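Local coordinates for malonate decarboxylase subunit alpha (Acinetobacter baumannii ATCC 17978, PDB 6MPR), which probably acts as the acetyl-S-ACP:malonate ACP transferase of malonate decarboxylase, exchanging acetyl for malonyl on the acyl carrier protein, at residues I140-E145 and G390-G395; Q169-T174 and D204-L209; F229-L234 and F321-G326; L248-A253 and A275-I280. One frame throughout, in Å; residues are numbered along the deposited sequence.

Interaction 1 (I140-E145 and G390-G395); sequences IHTYIE and GAPNMG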
loop_
_atom_site.group_PDB
_atom_site.type_symbol
_atom_site.label_atom_id
_atom_site.label_comp_id
_atom_site.label_asym_id
_atom_site.label_seq_id
_atom_site.Cartn_x
_atom_site.Cartn_y
_atom_site.Cartn_z
ATOM N N ILE A 140 3.150 2.466 -17.424
ATOM C CA ILE A 140 2.400 1.298 -16.979
ATOM C C ILE A 140 2.711 1.060 -15.508
ATOM O O ILE A 140 3.878 1.062 -15.109
ATOM C CB ILE A 140 2.752 0.056 -17.811
ATOM C CG1 ILE A 140 2.833 0.414 -19.299
ATOM C CG2 ILE A 140 1.726 -1.033 -17.553
ATOM C CD1 ILE A 140 3.369 -0.711 -20.148
ATOM N N HIS A 141 1.670 0.851 -14.706
ATOM C CA HIS A 141 1.752 0.806 -13.253
ATOM C C HIS A 141 1.271 -0.541 -12.734
ATOM O O HIS A 141 0.592 -1.281 -13.436
ATOM C CB HIS A 141 0.848 1.888 -12.600
ATOM C CG HIS A 141 1.101 3.290 -13.066
ATOM N ND1 HIS A 141 0.865 3.717 -14.358
ATOM C CD2 HIS A 141 1.538 4.379 -12.388
ATOM C CE1 HIS A 141 1.164 5.000 -14.458
ATOM N NE2 HIS A 141 1.558 5.429 -13.270
ATOM N N THR A 142 1.571 -0.835 -11.473
ATOM C CA THR A 142 0.752 -1.818 -10.766
ATOM C C THR A 142 -0.413 -1.069 -10.103
ATOM O O THR A 142 -0.361 0.141 -9.932
ATOM C CB THR A 142 1.591 -2.635 -9.760
ATOM O OG1 THR A 142 0.815 -3.727 -9.220
ATOM C CG2 THR A 142 2.150 -1.787 -8.627
ATOM N N TYR A 143 -1.500 -1.788 -9.801
ATOM C CA TYR A 143 -2.759 -1.126 -9.437
ATOM C C TYR A 143 -2.587 -0.086 -8.332
ATOM O O TYR A 143 -2.942 1.086 -8.503
ATOM C CB TYR A 143 -3.808 -2.143 -8.978
ATOM C CG TYR A 143 -4.372 -3.038 -10.054
ATOM C CD1 TYR A 143 -4.802 -2.525 -11.275
ATOM C CD2 TYR A 143 -4.481 -4.408 -9.832
ATOM C CE1 TYR A 143 -5.317 -3.359 -12.248
ATOM C CE2 TYR A 143 -4.992 -5.242 -10.799
ATOM C CZ TYR A 143 -5.417 -4.718 -11.990
ATOM O OH TYR A 143 -5.928 -5.550 -12.951
ATOM N N ILE A 144 -2.094 -0.504 -7.164
ATOM C CA ILE A 144 -2.094 0.449 -6.060
ATOM C C ILE A 144 -1.035 1.524 -6.234
ATOM O O ILE A 144 -1.141 2.580 -5.608
ATOM C CB ILE A 144 -1.937 -0.227 -4.685
ATOM C CG1 ILE A 144 -0.602 -0.963 -4.578
ATOM C CG2 ILE A 144 -3.141 -1.134 -4.413
ATOM C CD1 ILE A 144 -0.342 -1.500 -3.188
ATOM N N GLU A 145 -0.022 1.293 -7.078
ATOM C CA GLU A 145 0.862 2.384 -7.494
ATOM C C GLU A 145 0.090 3.453 -8.260
ATOM O O GLU A 145 0.257 4.658 -8.018
ATOM C CB GLU A 145 2.009 1.813 -8.341
ATOM C CG GLU A 145 2.986 2.823 -8.924
ATOM C CD GLU A 145 3.924 2.167 -9.942
ATOM O OE1 GLU A 145 4.928 2.802 -10.333
ATOM O OE2 GLU A 145 3.630 1.027 -10.379
ATOM N N GLY A 390 -1.901 -6.396 -10.970
ATOM C CA GLY A 390 -1.375 -6.504 -9.618
ATOM C C GLY A 390 -0.037 -7.194 -9.488
ATOM O O GLY A 390 0.562 -7.142 -8.412
ATOM N N ALA A 391 0.460 -7.815 -10.564
ATOM C CA ALA A 391 1.610 -8.712 -10.436
ATOM C C ALA A 391 2.865 -8.050 -9.878
ATOM O O ALA A 391 3.535 -8.680 -9.041
ATOM C CB ALA A 391 1.895 -9.376 -11.789
ATOM N N PRO A 392 3.254 -6.832 -10.271
ATOM C CA PRO A 392 4.466 -6.259 -9.664
ATOM C C PRO A 392 4.329 -6.022 -8.171
ATOM O O PRO A 392 5.301 -6.201 -7.434
ATOM C CB PRO A 392 4.651 -4.949 -10.437
ATOM C CG PRO A 392 3.983 -5.204 -11.736
ATOM C CD PRO A 392 2.779 -6.007 -11.397
ATOM N N ASN A 393 3.147 -5.608 -7.707
ATOM C CA ASN A 393 2.955 -5.374 -6.281
ATOM C C ASN A 393 2.957 -6.681 -5.501
ATOM O O ASN A 393 3.455 -6.739 -4.373
ATOM C CB ASN A 393 1.649 -4.618 -6.052
ATOM C CG ASN A 393 1.350 -4.414 -4.577
ATOM O OD1 ASN A 393 2.075 -3.696 -3.885
ATOM N ND2 ASN A 393 0.293 -5.064 -4.086
ATOM N N MET A 394 2.415 -7.739 -6.095
ATOM C CA MET A 394 2.414 -9.035 -5.433
ATOM C C MET A 394 3.761 -9.739 -5.549
ATOM O O MET A 394 4.162 -10.453 -4.615
ATOM C CB MET A 394 1.303 -9.900 -6.021
ATOM C CG MET A 394 -0.045 -9.200 -6.077
ATOM S SD MET A 394 -0.681 -8.828 -4.424
ATOM C CE MET A 394 -0.842 -10.486 -3.820
ATOM N N GLY A 395 4.465 -9.546 -6.660
ATOM C CA GLY A 395 5.704 -10.251 -6.929
ATOM C C GLY A 395 6.968 -9.443 -6.696
ATOM O O GLY A 395 7.816 -9.327 -7.587
#
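Ile144 lies against one face of the Asn393 carboxamide: its CD1 stands above the plane, 3.3 Å from Asn393 OD1 and also within touch of CG and ND2. Both polar atoms of that amide are hydrogen-bonded, OD1 to the Tyr359 hydroxyl of the second subunit and ND2 to Gln354 OE1 of helix 350-359, which limits its rotation. The other flat group, the Tyr143 ring, receives the Gly390 backbone at an oblique angle; CE2 is 3.3 Å from Gly390 N, and CD2 also lies against the glycine.

Thr142, at the N-cap of helix 143-149, makes the polar contact. With OG1 anti to the backbone N (chi1 -171°), its hydroxyl reaches the start of helix 391-394. Its stronger bond goes to the carbonyl of Gly389, while Asn393 N adds a weak one, 3.4 Å from Thr142 OG1. The Pro392 ring completes this side, with CD 3.7 Å from Thr142 OG1. The Thr142 amide turns the other way and gives a hydrogen bond to Glu145 OE2 (3.0 Å, 161° at the hydrogen), met on the anti side of the carboxylate. The Glu145 side chain thus takes the N-cap amide, while the Thr142 hydroxyl does not cap the helix. Glu145 OE1 takes His403 ND1 and Arg402 N of the second subunit.

The contact joins the end of edge strand 136-140 to a short helix from the later half of the chain, right at the dimer interface. Thr142 OG1, both ends of the Asn393 amide and the Glu145 carboxylate are all paired, some across the subunit boundary, so fold and dimer share one bonding network.

Interaction 2 (Q169-T174 and D204-L209); sequences QGNIYT and DDVSEL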
loop_
_atom_site.group_PDB
_atom_site.type_symbol
_atom_site.label_atom_id
_atom_site.label_comp_id
_atom_site.label_asym_id
_atom_site.label_seq_id
_atom_site.Cartn_x
_atom_site.Cartn_y
_atom_site.Cartn_z
ATOM N N GLN A 169 -29.648 11.259 -3.255
ATOM C CA GLN A 169 -28.601 12.121 -2.732
ATOM C C GLN A 169 -27.232 11.802 -3.321
ATOM O O GLN A 169 -26.314 12.616 -3.191
ATOM C CB GLN A 169 -28.535 12.007 -1.208
ATOM C CG GLN A 169 -29.638 12.755 -0.490
ATOM C CD GLN A 169 -29.455 14.250 -0.596
ATOM O OE1 GLN A 169 -28.587 14.821 0.062
ATOM N NE2 GLN A 169 -30.253 14.893 -1.445
ATOM N N GLY A 170 -27.075 10.641 -3.951
ATOM C CA GLY A 170 -25.787 10.209 -4.452
ATOM C C GLY A 170 -25.037 9.226 -3.577
ATOM O O GLY A 170 -23.877 8.930 -3.874
ATOM N N ASN A 171 -25.642 8.733 -2.497
ATOM C CA ASN A 171 -25.082 7.575 -1.803
ATOM C C ASN A 171 -25.064 6.370 -2.743
ATOM O O ASN A 171 -26.050 6.101 -3.429
ATOM C CB ASN A 171 -25.915 7.241 -0.564
ATOM C CG ASN A 171 -25.828 8.303 0.513
ATOM O OD1 ASN A 171 -24.754 8.547 1.073
ATOM N ND2 ASN A 171 -26.969 8.912 0.842
ATOM N N ILE A 172 -23.950 5.628 -2.767
ATOM C CA ILE A 172 -23.778 4.528 -3.706
ATOM C C ILE A 172 -23.622 3.224 -2.943
ATOM O O ILE A 172 -22.848 3.137 -1.984
ATOM C CB ILE A 172 -22.560 4.721 -4.641
ATOM C CG1 ILE A 172 -22.478 6.154 -5.180
ATOM C CG2 ILE A 172 -22.655 3.735 -5.800
ATOM C CD1 ILE A 172 -23.595 6.516 -6.152
ATOM N N TYR A 173 -24.321 2.200 -3.405
ATOM C CA TYR A 173 -24.056 0.821 -3.011
ATOM C C TYR A 173 -23.255 0.155 -4.125
ATOM O O TYR A 173 -23.735 0.067 -5.262
ATOM C CB TYR A 173 -25.362 0.073 -2.752
ATOM C CG TYR A 173 -25.181 -1.410 -2.526
ATOM C CD1 TYR A 173 -24.414 -1.872 -1.471
ATOM C CD2 TYR A 173 -25.756 -2.345 -3.384
ATOM C CE1 TYR A 173 -24.227 -3.233 -1.267
ATOM C CE2 TYR A 173 -25.582 -3.704 -3.194
ATOM C CZ TYR A 173 -24.816 -4.141 -2.126
ATOM O OH TYR A 173 -24.624 -5.489 -1.925
ATOM N N THR A 174 -22.019 -0.266 -3.817
ATOM C CA THR A 174 -21.185 -0.993 -4.772
ATOM C C THR A 174 -21.031 -2.482 -4.451
ATOM O O THR A 174 -20.688 -3.262 -5.350
ATOM C CB THR A 174 -19.787 -0.350 -4.862
ATOM O OG1 THR A 174 -19.211 -0.224 -3.553
ATOM C CG2 THR A 174 -19.868 1.034 -5.469
ATOM N N ASP A 204 -35.185 6.083 -3.940
ATOM C CA ASP A 204 -35.424 7.431 -3.426
ATOM C C ASP A 204 -34.601 7.728 -2.178
ATOM O O ASP A 204 -34.033 8.819 -2.060
ATOM C CB ASP A 204 -36.910 7.637 -3.127
ATOM C CG ASP A 204 -37.777 7.483 -4.352
ATOM O OD1 ASP A 204 -37.308 7.826 -5.451
ATOM O OD2 ASP A 204 -38.932 7.022 -4.218
ATOM N N ASP A 205 -34.520 6.787 -1.236
ATOM C CA ASP A 205 -34.003 7.101 0.085
ATOM C C ASP A 205 -32.859 6.172 0.439
ATOM O O ASP A 205 -32.814 5.027 -0.010
ATOM C CB ASP A 205 -35.088 7.000 1.160
ATOM C CG ASP A 205 -34.601 7.490 2.511
ATOM O OD1 ASP A 205 -34.405 8.715 2.668
ATOM O OD2 ASP A 205 -34.395 6.648 3.408
ATOM N N VAL A 206 -31.947 6.683 1.273
ATOM C CA VAL A 206 -30.744 5.944 1.643
ATOM C C VAL A 206 -31.093 4.640 2.353
ATOM O O VAL A 206 -30.352 3.651 2.258
ATOM C CB VAL A 206 -29.823 6.843 2.500
ATOM C CG1 VAL A 206 -30.492 7.228 3.805
ATOM C CG2 VAL A 206 -28.494 6.150 2.749
ATOM N N SER A 207 -32.235 4.608 3.045
ATOM C CA SER A 207 -32.674 3.427 3.773
ATOM C C SER A 207 -33.003 2.249 2.861
ATOM O O SER A 207 -33.094 1.121 3.360
ATOM C CB SER A 207 -33.878 3.791 4.649
ATOM O OG SER A 207 -34.991 4.196 3.863
ATOM N N GLU A 208 -33.156 2.450 1.545
ATOM C CA GLU A 208 -33.357 1.280 0.691
ATOM C C GLU A 208 -32.048 0.641 0.242
ATOM O O GLU A 208 -32.064 -0.501 -0.224
ATOM C CB GLU A 208 -34.195 1.615 -0.550
ATOM C CG GLU A 208 -34.738 0.342 -1.237
ATOM C CD GLU A 208 -35.758 0.585 -2.340
ATOM O OE1 GLU A 208 -36.223 1.735 -2.506
ATOM O OE2 GLU A 208 -36.104 -0.399 -3.035
ATOM N N LEU A 209 -30.923 1.350 0.344
ATOM C CA LEU A 209 -29.663 0.761 -0.077
ATOM C C LEU A 209 -29.273 -0.354 0.885
ATOM O O LEU A 209 -29.463 -0.221 2.096
ATOM C CB LEU A 209 -28.540 1.795 -0.113
ATOM C CG LEU A 209 -28.692 3.075 -0.926
ATOM C CD1 LEU A 209 -27.407 3.895 -0.805
ATOM C CD2 LEU A 209 -28.947 2.765 -2.356
#
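Leu209 supplies most of the apolar contact, laying CD1 3.7 Å from Asn171 CB and close to the backbone at Ile172. Nearer the backbone, Leu209 CB and Tyr173 CB are 4.5 Å apart, a looser touch, and the phenol ring of Tyr173 leads away from it. Val206 makes a second patch: CG2 comes within 3.7 Å of Asn171 ND2, the two side chains passing at a slant.

Tyr173 lies on edge strand 172-173 of a small three-stranded mixed sheet, with Asn171 just before it; strand 172-173 runs antiparallel to 165-166, and 165-166 runs parallel to 201-202. The loop that leaves 201-202 folds back over one face of the sheet as a short 3-10 turn, 206-208, and Leu209 also touches Met165 of the central strand.

The polar contacts act within each side of the contact or outside it. The Asn171 amide is held at both ends, OD1 by Ala216 N and ND2 by Asp167 OD2, which fixes the flat group beside Val206. In the facing loop Asp205 forms an Asx turn: OD2 accepts Ser207 N at 3.0 Å, from above the carboxylate plane, while Ser207 OG donates to the anti lone pair of the same OD2 at 2.6 Å. The preceding Asp204 is tied by a salt bridge to Arg168, just before Gln169.

Interaction 3 (F229-L234 and F321-G326); sequences FYIEPL and FGTELG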
loop_
_atom_site.group_PDB
_atom_site.type_symbol
_atom_site.label_atom_id
_atom_site.label_comp_id
_atom_site.label_asym_id
_atom_site.label_seq_id
_atom_site.Cartn_x
_atom_site.Cartn_y
_atom_site.Cartn_z
ATOM N N PHE A 229 -24.135 -2.682 -15.322
ATOM C CA PHE A 229 -22.714 -2.542 -15.626
ATOM C C PHE A 229 -22.105 -3.872 -16.058
ATOM O O PHE A 229 -22.472 -4.948 -15.569
ATOM C CB PHE A 229 -21.924 -1.924 -14.443
ATOM C CG PHE A 229 -21.825 -2.787 -13.188
ATOM C CD1 PHE A 229 -20.953 -3.875 -13.113
ATOM C CD2 PHE A 229 -22.535 -2.440 -12.047
ATOM C CE1 PHE A 229 -20.843 -4.631 -11.950
ATOM C CE2 PHE A 229 -22.444 -3.183 -10.883
ATOM C CZ PHE A 229 -21.586 -4.293 -10.826
ATOM N N TYR A 230 -21.211 -3.780 -17.041
ATOM C CA TYR A 230 -20.572 -4.947 -17.629
ATOM C C TYR A 230 -19.558 -5.559 -16.678
ATOM O O TYR A 230 -18.771 -4.846 -16.045
ATOM C CB TYR A 230 -19.867 -4.539 -18.917
ATOM C CG TYR A 230 -19.163 -5.664 -19.633
ATOM C CD1 TYR A 230 -19.863 -6.501 -20.480
ATOM C CD2 TYR A 230 -17.798 -5.894 -19.453
ATOM C CE1 TYR A 230 -19.237 -7.538 -21.144
ATOM C CE2 TYR A 230 -17.158 -6.939 -20.123
ATOM C CZ TYR A 230 -17.889 -7.752 -20.967
ATOM O OH TYR A 230 -17.291 -8.792 -21.645
ATOM N N ILE A 231 -19.556 -6.887 -16.601
ATOM C CA ILE A 231 -18.537 -7.614 -15.847
ATOM C C ILE A 231 -18.530 -9.062 -16.327
ATOM O O ILE A 231 -19.587 -9.664 -16.520
ATOM C CB ILE A 231 -18.784 -7.506 -14.325
ATOM C CG1 ILE A 231 -17.736 -8.310 -13.561
ATOM C CG2 ILE A 231 -20.199 -7.936 -13.942
ATOM C CD1 ILE A 231 -17.753 -8.029 -12.062
ATOM N N GLU A 232 -17.298 -9.620 -16.537
ATOM C CA GLU A 232 -17.007 -10.989 -16.975
ATOM C C GLU A 232 -16.531 -11.853 -15.820
ATOM O O GLU A 232 -15.944 -11.352 -14.865
ATOM C CB GLU A 232 -15.891 -11.015 -18.024
ATOM C CG GLU A 232 -16.070 -10.203 -19.238
ATOM C CD GLU A 232 -14.945 -10.493 -20.213
ATOM O OE1 GLU A 232 -14.944 -11.597 -20.798
ATOM O OE2 GLU A 232 -14.045 -9.645 -20.355
ATOM N N PRO A 233 -16.699 -13.187 -15.909
ATOM C CA PRO A 233 -16.085 -14.074 -14.916
ATOM C C PRO A 233 -14.613 -14.284 -15.205
ATOM O O PRO A 233 -14.244 -15.197 -15.952
ATOM C CB PRO A 233 -16.879 -15.384 -15.069
ATOM C CG PRO A 233 -17.325 -15.377 -16.493
ATOM C CD PRO A 233 -17.566 -13.923 -16.848
ATOM N N LEU A 234 -13.760 -13.464 -14.610
ATOM C CA LEU A 234 -12.331 -13.516 -14.878
ATOM C C LEU A 234 -11.554 -14.338 -13.857
ATOM O O LEU A 234 -10.343 -14.525 -14.036
ATOM C CB LEU A 234 -11.766 -12.094 -14.926
ATOM C CG LEU A 234 -12.400 -11.178 -15.981
ATOM C CD1 LEU A 234 -11.864 -9.762 -15.829
ATOM C CD2 LEU A 234 -12.147 -11.711 -17.395
ATOM N N PHE A 321 -10.214 -8.822 -3.728
ATOM C CA PHE A 321 -10.056 -7.649 -4.582
ATOM C C PHE A 321 -11.367 -7.260 -5.257
ATOM O O PHE A 321 -11.592 -6.077 -5.538
ATOM C CB PHE A 321 -9.018 -7.918 -5.672
ATOM C CG PHE A 321 -7.764 -8.591 -5.197
ATOM C CD1 PHE A 321 -6.713 -7.848 -4.684
ATOM C CD2 PHE A 321 -7.632 -9.965 -5.288
ATOM C CE1 PHE A 321 -5.541 -8.467 -4.278
ATOM C CE2 PHE A 321 -6.466 -10.599 -4.881
ATOM C CZ PHE A 321 -5.424 -9.857 -4.363
ATOM N N GLY A 322 -12.224 -8.242 -5.525
ATOM C CA GLY A 322 -13.475 -8.094 -6.239
ATOM C C GLY A 322 -14.335 -9.313 -5.989
ATOM O O GLY A 322 -13.986 -10.186 -5.195
ATOM N N THR A 323 -15.460 -9.374 -6.689
ATOM C CA THR A 323 -16.373 -10.507 -6.601
ATOM C C THR A 323 -15.922 -11.623 -7.542
ATOM O O THR A 323 -14.869 -11.554 -8.183
ATOM C CB THR A 323 -17.798 -10.068 -6.956
ATOM O OG1 THR A 323 -18.719 -11.060 -6.513
ATOM C CG2 THR A 323 -17.958 -9.901 -8.483
ATOM N N GLU A 324 -16.719 -12.685 -7.622
ATOM C CA GLU A 324 -16.714 -13.523 -8.819
ATOM C C GLU A 324 -18.155 -13.866 -9.154
ATOM O O GLU A 324 -18.953 -14.152 -8.257
ATOM C CB GLU A 324 -15.880 -14.810 -8.686
ATOM C CG GLU A 324 -15.965 -15.734 -9.915
ATOM C CD GLU A 324 -15.514 -15.060 -11.236
ATOM O OE1 GLU A 324 -15.929 -13.929 -11.560
ATOM O OE2 GLU A 324 -14.744 -15.684 -11.975
ATOM N N LEU A 325 -18.492 -13.788 -10.442
ATOM C CA LEU A 325 -19.868 -14.015 -10.862
ATOM C C LEU A 325 -20.317 -15.428 -10.507
ATOM O O LEU A 325 -19.581 -16.405 -10.693
ATOM C CB LEU A 325 -20.011 -13.789 -12.367
ATOM C CG LEU A 325 -19.712 -12.388 -12.891
ATOM C CD1 LEU A 325 -20.104 -12.353 -14.350
ATOM C CD2 LEU A 325 -20.465 -11.325 -12.083
ATOM N N GLY A 326 -21.543 -15.530 -9.997
ATOM C CA GLY A 326 -22.072 -16.800 -9.543
ATOM C C GLY A 326 -21.685 -17.205 -8.138
ATOM O O GLY A 326 -22.238 -18.183 -7.625
HETATM O O HOH W 1 -14.798 -11.559 -12.507
#
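Glu324 folds back onto Pro233: CG leaves anti to the backbone N (chi1 176°), and a bend at chi2 (58°) brings CD over the proline. Glu324 OE1 lies 3.4 Å from Pro233 CA. Leu325, its CG anti to the carbonyl carbon, lays CD1 against the backbone from Ile231 to Pro233 and against Pro233 CD. Neither segment is regular helix or strand. This is a loop-to-loop junction between the two alpha/beta halves of the chain: 229-234 follows strand 221-224 of the parallel sheet, and 321-326 follows strand 317-319 at the edge of the mixed one.

The carboxylate of Glu324 is gripped from several directions. OE1 accepts the amide of its own neighbour, Leu325 N, at 2.8 Å on the anti side, somewhat bent at 141°. A water also donates to OE1 at 2.8 Å and accepts Leu234 N at 3.0 Å, bridging the segments. OE2 takes Thr236 OG1 and Phe235 N from the chain just beyond Leu234, so this one side chain ties its loop to three successive residues.

The apolar half lies alongside. Leu325 CD1 is 3.5 Å from Ile231 O, and the leucine and Pro233 side chains cross at a slant. Ile231 and Leu325 slide past one another in opposite directions, CG2 against CD2 at 3.9 Å, and the Ile231 tip, CD1, reaches Thr323 CG2 at 4.0 Å.

Interaction 4 (L248-A253 and A275-I280); sequences LMAMMA and AAIELI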
loop_
_atom_site.group_PDB
_atom_site.type_symbol
_atom_site.label_atom_id
_atom_site.label_comp_id
_atom_site.label_asym_id
_atom_site.label_seq_id
_atom_site.Cartn_x
_atom_site.Cartn_y
_atom_site.Cartn_z
ATOM N N LEU A 248 0.890 -32.161 -11.312
ATOM C CA LEU A 248 2.271 -32.426 -10.905
ATOM C C LEU A 248 2.923 -31.173 -10.329
ATOM O O LEU A 248 3.539 -31.210 -9.257
ATOM C CB LEU A 248 3.074 -32.955 -12.099
ATOM C CG LEU A 248 4.555 -33.302 -11.907
ATOM C CD1 LEU A 248 4.746 -34.430 -10.912
ATOM C CD2 LEU A 248 5.201 -33.663 -13.272
ATOM N N MET A 249 2.787 -30.050 -11.026
ATOM C CA MET A 249 3.375 -28.807 -10.539
ATOM C C MET A 249 2.719 -28.363 -9.236
ATOM O O MET A 249 3.398 -27.850 -8.338
ATOM C CB MET A 249 3.257 -27.732 -11.624
ATOM C CG MET A 249 4.162 -28.019 -12.827
ATOM S SD MET A 249 3.779 -26.962 -14.225
ATOM C CE MET A 249 4.372 -25.391 -13.630
ATOM N N ALA A 250 1.402 -28.571 -9.112
ATOM C CA ALA A 250 0.699 -28.238 -7.873
ATOM C C ALA A 250 1.184 -29.098 -6.705
ATOM O O ALA A 250 1.336 -28.600 -5.582
ATOM C CB ALA A 250 -0.806 -28.403 -8.080
ATOM N N MET A 251 1.440 -30.387 -6.948
ATOM C CA MET A 251 1.997 -31.235 -5.895
ATOM C C MET A 251 3.354 -30.718 -5.426
ATOM O O MET A 251 3.631 -30.677 -4.221
ATOM C CB MET A 251 2.135 -32.680 -6.383
ATOM C CG MET A 251 0.817 -33.439 -6.505
ATOM S SD MET A 251 1.007 -34.929 -7.507
ATOM C CE MET A 251 1.361 -36.177 -6.265
ATOM N N MET A 252 4.224 -30.350 -6.368
ATOM C CA MET A 252 5.538 -29.827 -6.000
ATOM C C MET A 252 5.439 -28.489 -5.269
ATOM O O MET A 252 6.217 -28.234 -4.342
ATOM C CB MET A 252 6.407 -29.714 -7.251
ATOM C CG MET A 252 6.749 -31.084 -7.839
ATOM S SD MET A 252 8.088 -31.002 -9.050
ATOM C CE MET A 252 7.243 -30.277 -10.452
ATOM N N ALA A 253 4.504 -27.616 -5.672
ATOM C CA ALA A 253 4.285 -26.382 -4.925
ATOM C C ALA A 253 3.908 -26.664 -3.475
ATOM O O ALA A 253 4.405 -26.005 -2.558
ATOM C CB ALA A 253 3.204 -25.529 -5.601
ATOM N N ALA A 275 -5.109 -23.249 -9.861
ATOM C CA ALA A 275 -6.387 -23.913 -9.605
ATOM C C ALA A 275 -6.165 -25.352 -9.157
ATOM O O ALA A 275 -6.845 -25.846 -8.245
ATOM C CB ALA A 275 -7.264 -23.871 -10.852
ATOM N N ALA A 276 -5.208 -26.038 -9.788
ATOM C CA ALA A 276 -4.852 -27.393 -9.371
ATOM C C ALA A 276 -4.380 -27.421 -7.922
ATOM O O ALA A 276 -4.723 -28.344 -7.174
ATOM C CB ALA A 276 -3.781 -27.980 -10.307
ATOM N N ILE A 277 -3.595 -26.423 -7.499
ATOM C CA ILE A 277 -3.176 -26.354 -6.094
ATOM C C ILE A 277 -4.394 -26.293 -5.183
ATOM O O ILE A 277 -4.534 -27.084 -4.236
ATOM C CB ILE A 277 -2.259 -25.134 -5.860
ATOM C CG1 ILE A 277 -0.888 -25.342 -6.499
ATOM C CG2 ILE A 277 -2.102 -24.859 -4.369
ATOM C CD1 ILE A 277 0.001 -24.115 -6.394
ATOM N N GLU A 278 -5.290 -25.335 -5.456
ATOM C CA GLU A 278 -6.497 -25.168 -4.654
ATOM C C GLU A 278 -7.306 -26.459 -4.592
ATOM O O GLU A 278 -7.819 -26.827 -3.526
ATOM C CB GLU A 278 -7.337 -24.023 -5.229
ATOM C CG GLU A 278 -6.588 -22.674 -5.260
ATOM C CD GLU A 278 -7.232 -21.611 -6.134
ATOM O OE1 GLU A 278 -8.426 -21.728 -6.469
ATOM O OE2 GLU A 278 -6.513 -20.647 -6.493
ATOM N N LEU A 279 -7.404 -27.177 -5.714
ATOM C CA LEU A 279 -8.240 -28.372 -5.793
ATOM C C LEU A 279 -7.576 -29.639 -5.261
ATOM O O LEU A 279 -8.280 -30.632 -5.040
ATOM C CB LEU A 279 -8.699 -28.606 -7.235
ATOM C CG LEU A 279 -9.768 -27.604 -7.682
ATOM C CD1 LEU A 279 -10.052 -27.727 -9.178
ATOM C CD2 LEU A 279 -11.040 -27.799 -6.866
ATOM N N ILE A 280 -6.264 -29.651 -5.029
ATOM C CA ILE A 280 -5.647 -30.828 -4.434
ATOM C C ILE A 280 -5.222 -30.602 -2.993
ATOM O O ILE A 280 -4.749 -31.545 -2.355
ATOM C CB ILE A 280 -4.461 -31.377 -5.263
ATOM C CG1 ILE A 280 -3.240 -30.462 -5.195
ATOM C CG2 ILE A 280 -4.870 -31.691 -6.696
ATOM C CD1 ILE A 280 -1.997 -31.082 -5.787
#
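Ala250 points its CB toward the facing helix and settles among three residues there. Ile277 CG1 is the closest of them, 3.4 Å from Ala250 CB, tighter than an ordinary carbon-carbon contact. Ala276 meets it methyl against methyl, and Ile280 closes the far side with CD1. The CA atoms of Ala250 and Ile277 are accordingly just 4.7 Å apart.

Ile277 leaves its helix at an angle to this approach, with CG1 anti to the carbonyl carbon (chi1 -71°), and its CD1 continues one helical turn onward to Ala253 CB at 3.6 Å. Small alanines facing a branched chain allow the axes of segments 248-253 and 275-280 to come within 8.3 Å while crossing at -67°.

Helix 272-287 is the connection of a beta-alpha-beta unit, joining strand 265-268 to its parallel neighbour 297-299, and helix 244-261 directly precedes that unit. Both helices are packed against the mixed sheet: Met249 and Ile277 touch Met433 of strand 429-433, and Ala253 touches Leu476 of strand 474-477.

The remaining side-chain pair is a right-angled crossing. Ile280 carries CG1 between its backbone N and carbonyl carbon (chi1 71°), and CD1 ends 3.7 Å from Met251 CG, with Met251 N at a similar distance. Although the Met251 side chain starts away from the facing helix, its CG does the touching; the chain bends at chi3, which places CE. On the opposite flank of helix 272-287, Glu278 turns its carboxylate to His268, His303 and Thr305.

Interaction 1 closes a loop of the chain within which the other three lie; interaction 4 is nested again inside interaction 3, and interaction 2 closes before interaction 3 opens. Interactions 1 and 3 both join the two halves of the chain, with centres 20 Å apart and nearest atoms about 5 Å apart, yet interaction 1 alone also involves the second subunit. Interactions 2 and 4 belong to separate halves, their centres 43 Å apart. Interaction 3 lies between them, its nearest atoms about 6 Å from interaction 2 and about 10 Å from interaction 4. Helix 350-359 links interactions 1 and 3, touching Asn393 and Phe321.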